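PDB 3MCZ: O-methyltransferase from Burkholderia thailandensis, which probably transfers a methyl group from S-adenosylmethionine to an oxygen atom of its substrate, acting as a dimer. Local coordinates for residues S144-A147 with A152-A155; Q37-H42 with L120-W125. All coordinates share one frame; numbering follows the deposited sequence. Where two conformers were deposited one is given.

Interaction 1. Residues S144-A147 with A152-A155; sequences SRFA and ARDA
F146 lays one face of its ring on the start of the helix that runs from 150 to 172, over the backbone of R153. CA of R153 stands 3.9 Å from the centroid of the F146 ring and only 14° from the ring normal, a CH-pi contact displaced toward the CD1 rim. The ring reaches this place because its CG turns anti to the carbonyl carbon (chi1 -70°), and CE1 of F146 then comes within 3.7 Å of A152 O, obliquely to the ring plane. CB of R153 packs under the root of the ring, 3.9 Å from CG of F146. The two segments lie at either end of a tight connection between two helices of the O-methyltransferase domain: the chain passes from the short helix 142-145 into helix 150-172, where D149 OD1 accepts from A152 N. R145, one residue before F146, meets A152. Its chain is extended from CG to NE, with CG anti to the backbone N (chi1 -177°), and one guanidinium face rests on the A152 methyl, NE of R145 lying 3.5 Å from CB of A152. The same NE forms a salt bridge with D149. R153 leads its charged end away from the phenyl ring. In the conformer given, one of two deposited, NE and NH2 of R153 both reach D154 OD1, each at 3.0 Å, with the oxygen in the guanidinium plane. The F146 ring also meets that of F156, four residues beyond A152 on the same helix.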
ATOM      1  N   SER A 144      17.703   5.478 -15.871  1.00 24.55           N
ATOM      2  CA  SER A 144      17.057   5.770 -17.178  1.00 24.10           C
ATOM      3  C   SER A 144      16.066   6.917 -17.106  1.00 23.16           C
ATOM      4  O   SER A 144      15.622   7.433 -18.157  1.00 22.90           O
ATOM      5  CB  SER A 144      16.285   4.533 -17.684  1.00 24.39           C
ATOM      6  OG  SER A 144      16.944   3.307 -17.351  1.00 27.17           O
ATOM      7  N   ARG A 145      15.672   7.270 -15.881  1.00 22.46           N
ATOM      8  CA  ARG A 145      14.568   8.201 -15.617  1.00 22.36           C
ATOM      9  C   ARG A 145      15.033   9.615 -15.284  1.00 22.67           C
ATOM     10  O   ARG A 145      14.437  10.564 -15.745  1.00 21.72           O
ATOM     11  CB  ARG A 145      13.707   7.682 -14.469  1.00 21.86           C
ATOM     12  CG  ARG A 145      12.502   8.513 -14.159  1.00 22.39           C
ATOM     13  CD  ARG A 145      11.759   7.940 -12.981  1.00 24.87           C
ATOM     14  NE  ARG A 145      10.395   8.489 -12.854  1.00 25.63           N
ATOM     15  CZ  ARG A 145       9.466   7.960 -12.053  1.00 28.17           C
ATOM     16  NH1 ARG A 145       9.725   6.875 -11.319  1.00 29.53           N
ATOM     17  NH2 ARG A 145       8.278   8.520 -11.974  1.00 30.50           N
ATOM     18  N   PHE A 146      16.066   9.759 -14.469  1.00 23.57           N
ATOM     19  CA  PHE A 146      16.398  11.101 -13.953  1.00 24.93           C
ATOM     20  C   PHE A 146      16.912  12.151 -14.968  1.00 26.27           C
ATOM     21  O   PHE A 146      16.849  13.362 -14.672  1.00 27.72           O
ATOM     22  CB  PHE A 146      17.321  11.015 -12.727  1.00 24.91           C
ATOM     23  CG  PHE A 146      16.649  10.463 -11.473  1.00 23.38           C
ATOM     24  CD1 PHE A 146      15.276  10.229 -11.410  1.00 22.90           C
ATOM     25  CD2 PHE A 146      17.404  10.222 -10.345  1.00 22.22           C
ATOM     26  CE1 PHE A 146      14.684   9.716 -10.258  1.00 24.70           C
ATOM     27  CE2 PHE A 146      16.829   9.728  -9.193  1.00 23.72           C
ATOM     28  CZ  PHE A 146      15.460   9.466  -9.141  1.00 24.72           C
ATOM     29  N   ALA A 147      17.373  11.749 -16.156  1.00 27.16           N
ATOM     30  CA  ALA A 147      17.806  12.760 -17.146  1.00 27.32           C
ATOM     31  C   ALA A 147      16.636  13.554 -17.729  1.00 27.37           C
ATOM     32  O   ALA A 147      16.812  14.707 -18.107  1.00 29.34           O
ATOM     33  CB  ALA A 147      18.655  12.147 -18.264  1.00 27.66           C
ATOM     34  N   ALA A 152      10.744  13.816 -10.858  1.00 23.33           N
ATOM     35  CA  ALA A 152      11.096  12.641 -10.074  1.00 22.61           C
ATOM     36  C   ALA A 152      12.519  12.771  -9.492  1.00 21.66           C
ATOM     37  O   ALA A 152      12.771  12.309  -8.372  1.00 21.89           O
ATOM     38  CB  ALA A 152      10.943  11.359 -10.918  1.00 22.42           C
ATOM     39  N   ARG A 153      13.432  13.373 -10.255  1.00 20.29           N
ATOM     40  CA  ARG A 153      14.799  13.612  -9.778  0.50 20.66           C
ATOM     41  C   ARG A 153      14.777  14.543  -8.563  1.00 20.46           C
ATOM     42  O   ARG A 153      15.386  14.249  -7.534  1.00 18.41           O
ATOM     43  CB  ARG A 153      15.679  14.230 -10.879  0.50 20.79           C
ATOM     44  CG  ARG A 153      17.120  14.506 -10.441  0.50 22.00           C
ATOM     45  CD  ARG A 153      17.800  15.512 -11.364  0.50 23.54           C
ATOM     46  NE  ARG A 153      17.319  16.876 -11.143  0.50 24.75           N
ATOM     47  CZ  ARG A 153      17.772  17.936 -11.808  0.50 24.74           C
ATOM     48  NH1 ARG A 153      18.704  17.781 -12.741  0.50 23.73           N
ATOM     49  NH2 ARG A 153      17.284  19.142 -11.548  0.50 24.56           N
ATOM     50  N   ASP A 154      14.058  15.655  -8.681  1.00 19.81           N
ATOM     51  CA  ASP A 154      13.982  16.652  -7.607  1.00 20.50           C
ATOM     52  C   ASP A 154      13.226  16.146  -6.354  1.00 20.30           C
ATOM     53  O   ASP A 154      13.639  16.424  -5.219  1.00 20.53           O
ATOM     54  CB  ASP A 154      13.347  17.938  -8.123  1.00 20.58           C
ATOM     55  CG  ASP A 154      14.221  18.666  -9.134  1.00 23.84           C
ATOM     56  OD1 ASP A 154      15.387  18.248  -9.382  1.00 27.68           O
ATOM     57  OD2 ASP A 154      13.724  19.674  -9.681  1.00 25.65           O
ATOM     58  N   ALA A 155      12.143  15.398  -6.558  1.00 19.45           N
ATOM     59  CA  ALA A 155      11.422  14.779  -5.457  1.00 19.49           C
ATOM     60  C   ALA A 155      12.331  13.808  -4.705  1.00 19.54           C
ATOM     61  O   ALA A 155      12.390  13.819  -3.471  1.00 18.87           O
ATOM     62  CB  ALA A 155      10.163  14.061  -5.955  1.00 19.29           C
TER

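Interaction 2. Residues Q37-H42 with L120-W125; sequences QSAILH and LQWDNW
The dimer interface, to which the dimerisation domain contributes, is where W122 from the loop between helices 112-119 and 128-132 meets helix 35-46. The indole enters with the outer rim of its six-membered ring, its CG set anti to the backbone N of W122 (chi1 -170°). CH2 of W122 touches the A39 methyl, 3.7 Å from CB, and CZ3 meets CB of S38 at 4.0 Å, the latter atom lying at the ring edge near its plane. One turn along, H42 brings up the ND1-CE1 side of its imidazole: CE1 of H42 is 4.0 Å from CE3 of W122, which sits near the imidazole plane. The two ring planes are almost perpendicular (89°), but their approach is oblique. S38, A39 and H42 thus present one flank of the helix, in the i, i+1, i+4 pattern, to a single tryptophan. The helix lies within the O-methyltransferase dimerisation domain, and S38 OG and H42 NE2 bond to L31 O and S32 O of the second subunit, respectively. These bonds satisfy the two polar groups in a buried setting. W122 O also accepts from W122 NE1 of the second subunit, and the two W122 rings stack.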
ATOM      1  N   GLN A  37      -4.683   2.738   0.976  1.00 10.30           N
ATOM      2  CA  GLN A  37      -4.456   3.872   1.857  1.00 12.18           C
ATOM      3  C   GLN A  37      -3.336   4.780   1.326  1.00 12.66           C
ATOM      4  O   GLN A  37      -3.432   6.012   1.415  1.00 13.54           O
ATOM      5  CB  GLN A  37      -4.123   3.404   3.280  1.00 13.30           C
ATOM      6  CG  GLN A  37      -5.126   2.439   3.869  1.00 15.87           C
ATOM      7  CD  GLN A  37      -6.553   2.961   3.779  1.00 17.30           C
ATOM      8  OE1 GLN A  37      -6.854   4.038   4.286  1.00 22.09           O
ATOM      9  NE2 GLN A  37      -7.428   2.212   3.109  1.00 15.93           N
ATOM     10  N   SER A  38      -2.276   4.192   0.766  1.00 13.38           N
ATOM     11  CA  SER A  38      -1.213   4.994   0.119  1.00 13.17           C
ATOM     12  C   SER A  38      -1.794   5.900  -0.921  1.00 13.24           C
ATOM     13  O   SER A  38      -1.517   7.114  -0.928  1.00 13.18           O
ATOM     14  CB  SER A  38      -0.139   4.101  -0.530  1.00 12.88           C
ATOM     15  OG  SER A  38       0.415   3.236   0.440  1.00 12.96           O
ATOM     16  N   ALA A  39      -2.595   5.304  -1.817  1.00 13.02           N
ATOM     17  CA  ALA A  39      -3.170   6.048  -2.953  1.00 12.72           C
ATOM     18  C   ALA A  39      -4.029   7.223  -2.494  1.00 12.56           C
ATOM     19  O   ALA A  39      -3.998   8.280  -3.096  1.00 12.85           O
ATOM     20  CB  ALA A  39      -3.962   5.123  -3.818  1.00 11.56           C
ATOM     21  N   ILE A  40      -4.784   7.032  -1.412  1.00 13.40           N
ATOM     22  CA  ILE A  40      -5.633   8.104  -0.849  1.00 13.64           C
ATOM     23  C   ILE A  40      -4.766   9.304  -0.404  1.00 13.75           C
ATOM     24  O   ILE A  40      -5.048  10.459  -0.747  1.00 13.38           O
ATOM     25  CB  ILE A  40      -6.447   7.578   0.336  1.00 13.65           C
ATOM     26  CG1 ILE A  40      -7.434   6.524  -0.145  1.00 13.23           C
ATOM     27  CG2 ILE A  40      -7.146   8.738   1.120  1.00 14.22           C
ATOM     28  CD1 ILE A  40      -8.028   5.696   1.012  1.00 14.22           C
ATOM     29  N   LEU A  41      -3.725   9.025   0.376  1.00 12.96           N
ATOM     30  CA  LEU A  41      -2.824  10.069   0.789  1.00 13.17           C
ATOM     31  C   LEU A  41      -2.107  10.713  -0.370  1.00 13.07           C
ATOM     32  O   LEU A  41      -1.944  11.931  -0.401  1.00 14.16           O
ATOM     33  CB  LEU A  41      -1.801   9.528   1.784  1.00 11.79           C
ATOM     34  CG  LEU A  41      -0.794  10.548   2.345  1.00 12.68           C
ATOM     35  CD1 LEU A  41      -1.461  11.790   2.983  1.00 11.27           C
ATOM     36  CD2 LEU A  41       0.191   9.824   3.323  1.00 12.80           C
ATOM     37  N   HIS A  42      -1.646   9.894  -1.316  1.00 13.31           N
ATOM     38  CA  HIS A  42      -0.984  10.411  -2.488  1.00 14.02           C
ATOM     39  C   HIS A  42      -1.886  11.394  -3.192  1.00 14.01           C
ATOM     40  O   HIS A  42      -1.425  12.485  -3.586  1.00 14.99           O
ATOM     41  CB  HIS A  42      -0.532   9.315  -3.481  1.00 14.05           C
ATOM     42  CG  HIS A  42       0.457   8.321  -2.925  1.00 12.27           C
ATOM     43  ND1 HIS A  42       0.638   7.087  -3.504  1.00 14.71           N
ATOM     44  CD2 HIS A  42       1.255   8.340  -1.831  1.00 14.69           C
ATOM     45  CE1 HIS A  42       1.521   6.393  -2.813  1.00 15.17           C
ATOM     46  NE2 HIS A  42       1.892   7.116  -1.769  1.00 15.48           N
ATOM     47  N   LEU A 120       5.314   8.573  -7.248  1.00 16.99           N
ATOM     48  CA  LEU A 120       5.906   8.425  -8.585  1.00 18.11           C
ATOM     49  C   LEU A 120       6.456   7.008  -8.889  1.00 18.59           C
ATOM     50  O   LEU A 120       6.796   6.721 -10.056  1.00 19.70           O
ATOM     51  CB  LEU A 120       7.007   9.490  -8.788  1.00 18.28           C
ATOM     52  CG  LEU A 120       6.448  10.923  -8.929  1.00 19.05           C
ATOM     53  CD1 LEU A 120       7.581  11.975  -8.991  1.00 20.67           C
ATOM     54  CD2 LEU A 120       5.518  10.990 -10.179  1.00 18.94           C
ATOM     55  N   GLN A 121       6.565   6.130  -7.880  1.00 17.70           N
ATOM     56  CA  GLN A 121       6.998   4.742  -8.151  1.00 17.42           C
ATOM     57  C   GLN A 121       5.828   3.753  -8.270  1.00 16.55           C
ATOM     58  O   GLN A 121       6.046   2.546  -8.427  1.00 15.34           O
ATOM     59  CB  GLN A 121       7.994   4.226  -7.084  1.00 17.78           C
ATOM     60  CG  GLN A 121       9.010   5.251  -6.587  1.00 20.49           C
ATOM     61  CD  GLN A 121       9.685   6.029  -7.712  1.00 24.28           C
ATOM     62  OE1 GLN A 121      10.047   5.459  -8.744  1.00 28.99           O
ATOM     63  NE2 GLN A 121       9.863   7.342  -7.511  1.00 27.17           N
ATOM     64  N   TRP A 122       4.590   4.262  -8.249  1.00 15.07           N
ATOM     65  CA  TRP A 122       3.409   3.398  -8.212  1.00 15.67           C
ATOM     66  C   TRP A 122       3.353   2.381  -9.340  1.00 15.96           C
ATOM     67  O   TRP A 122       2.995   1.214  -9.139  1.00 16.13           O
ATOM     68  CB  TRP A 122       2.145   4.249  -8.290  1.00 15.12           C
ATOM     69  CG  TRP A 122       0.852   3.510  -8.033  1.00 14.02           C
ATOM     70  CD1 TRP A 122      -0.017   3.004  -8.957  1.00 15.15           C
ATOM     71  CD2 TRP A 122       0.261   3.272  -6.757  1.00 14.97           C
ATOM     72  NE1 TRP A 122      -1.097   2.447  -8.328  1.00 14.95           N
ATOM     73  CE2 TRP A 122      -0.960   2.596  -6.981  1.00 14.71           C
ATOM     74  CE3 TRP A 122       0.622   3.592  -5.454  1.00 14.32           C
ATOM     75  CZ2 TRP A 122      -1.804   2.226  -5.948  1.00 15.60           C
ATOM     76  CZ3 TRP A 122      -0.221   3.189  -4.409  1.00 17.24           C
ATOM     77  CH2 TRP A 122      -1.415   2.530  -4.671  1.00 13.83           C
ATOM     78  N   ASP A 123       3.642   2.846 -10.541  1.00 16.65           N
ATOM     79  CA  ASP A 123       3.595   1.983 -11.713  1.00 18.14           C
ATOM     80  C   ASP A 123       4.796   1.043 -11.853  1.00 18.33           C
ATOM     81  O   ASP A 123       4.772   0.128 -12.678  1.00 19.60           O
ATOM     82  CB  ASP A 123       3.457   2.825 -13.001  1.00 18.84           C
ATOM     83  CG  ASP A 123       2.224   3.713 -13.002  1.00 24.93           C
ATOM     84  OD1 ASP A 123       1.267   3.396 -12.244  1.00 32.42           O
ATOM     85  OD2 ASP A 123       2.199   4.705 -13.787  1.00 30.48           O
ATOM     86  N   ASN A 124       5.863   1.258 -11.091  1.00 17.36           N
ATOM     87  CA  ASN A 124       7.032   0.410 -11.247  1.00 17.18           C
ATOM     88  C   ASN A 124       6.913  -0.938 -10.517  1.00 16.83           C
ATOM     89  O   ASN A 124       7.403  -1.964 -10.991  1.00 15.95           O
ATOM     90  CB  ASN A 124       8.263   1.176 -10.791  1.00 17.29           C
ATOM     91  CG  ASN A 124       8.501   2.424 -11.637  1.00 20.50           C
ATOM     92  OD1 ASN A 124       7.873   2.598 -12.699  1.00 20.75           O
ATOM     93  ND2 ASN A 124       9.409   3.273 -11.197  1.00 21.72           N
ATOM     94  N   TRP A 125       6.242  -0.907  -9.360  1.00 15.88           N
ATOM     95  CA  TRP A 125       6.150  -2.067  -8.473  1.00 15.32           C
ATOM     96  C   TRP A 125       5.447  -3.280  -9.062  1.00 14.57           C
ATOM     97  O   TRP A 125       5.952  -4.400  -8.913  1.00 14.84           O
ATOM     98  CB  TRP A 125       5.659  -1.628  -7.056  1.00 14.19           C
ATOM     99  CG  TRP A 125       6.809  -1.093  -6.343  1.00 14.32           C
ATOM    100  CD1 TRP A 125       7.317   0.160  -6.438  1.00 13.22           C
ATOM    101  CD2 TRP A 125       7.722  -1.830  -5.477  1.00 14.42           C
ATOM    102  NE1 TRP A 125       8.471   0.264  -5.683  1.00 13.81           N
ATOM    103  CE2 TRP A 125       8.752  -0.946  -5.112  1.00 13.22           C
ATOM    104  CE3 TRP A 125       7.777  -3.153  -5.014  1.00 13.48           C
ATOM    105  CZ2 TRP A 125       9.797  -1.317  -4.257  1.00 12.26           C
ATOM    106  CZ3 TRP A 125       8.824  -3.527  -4.165  1.00 13.86           C
ATOM    107  CH2 TRP A 125       9.827  -2.612  -3.805  1.00 14.94           C
TER

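Overall arrangement
Interactions 1 and 2 follow one another along the chain, with centres about 17 Å apart, and they meet at the loop 120-125. R145 of interaction 1 reaches that loop: its NH2 lies 3.0 Å from L120 O, a probable hydrogen bond, and its guanidinium also packs near Q121 and N124. A152 adds an apolar touch, its CA 3.7 Å from CD1 of L120. The loop is thereby shared, W122 facing helix 35-46 and the second subunit while L120 faces the helix connection of interaction 1. The loop therefore touches both the dimer interface and helix 150-172, which precedes the first strand of the Rossmann-like sheet, 182-186.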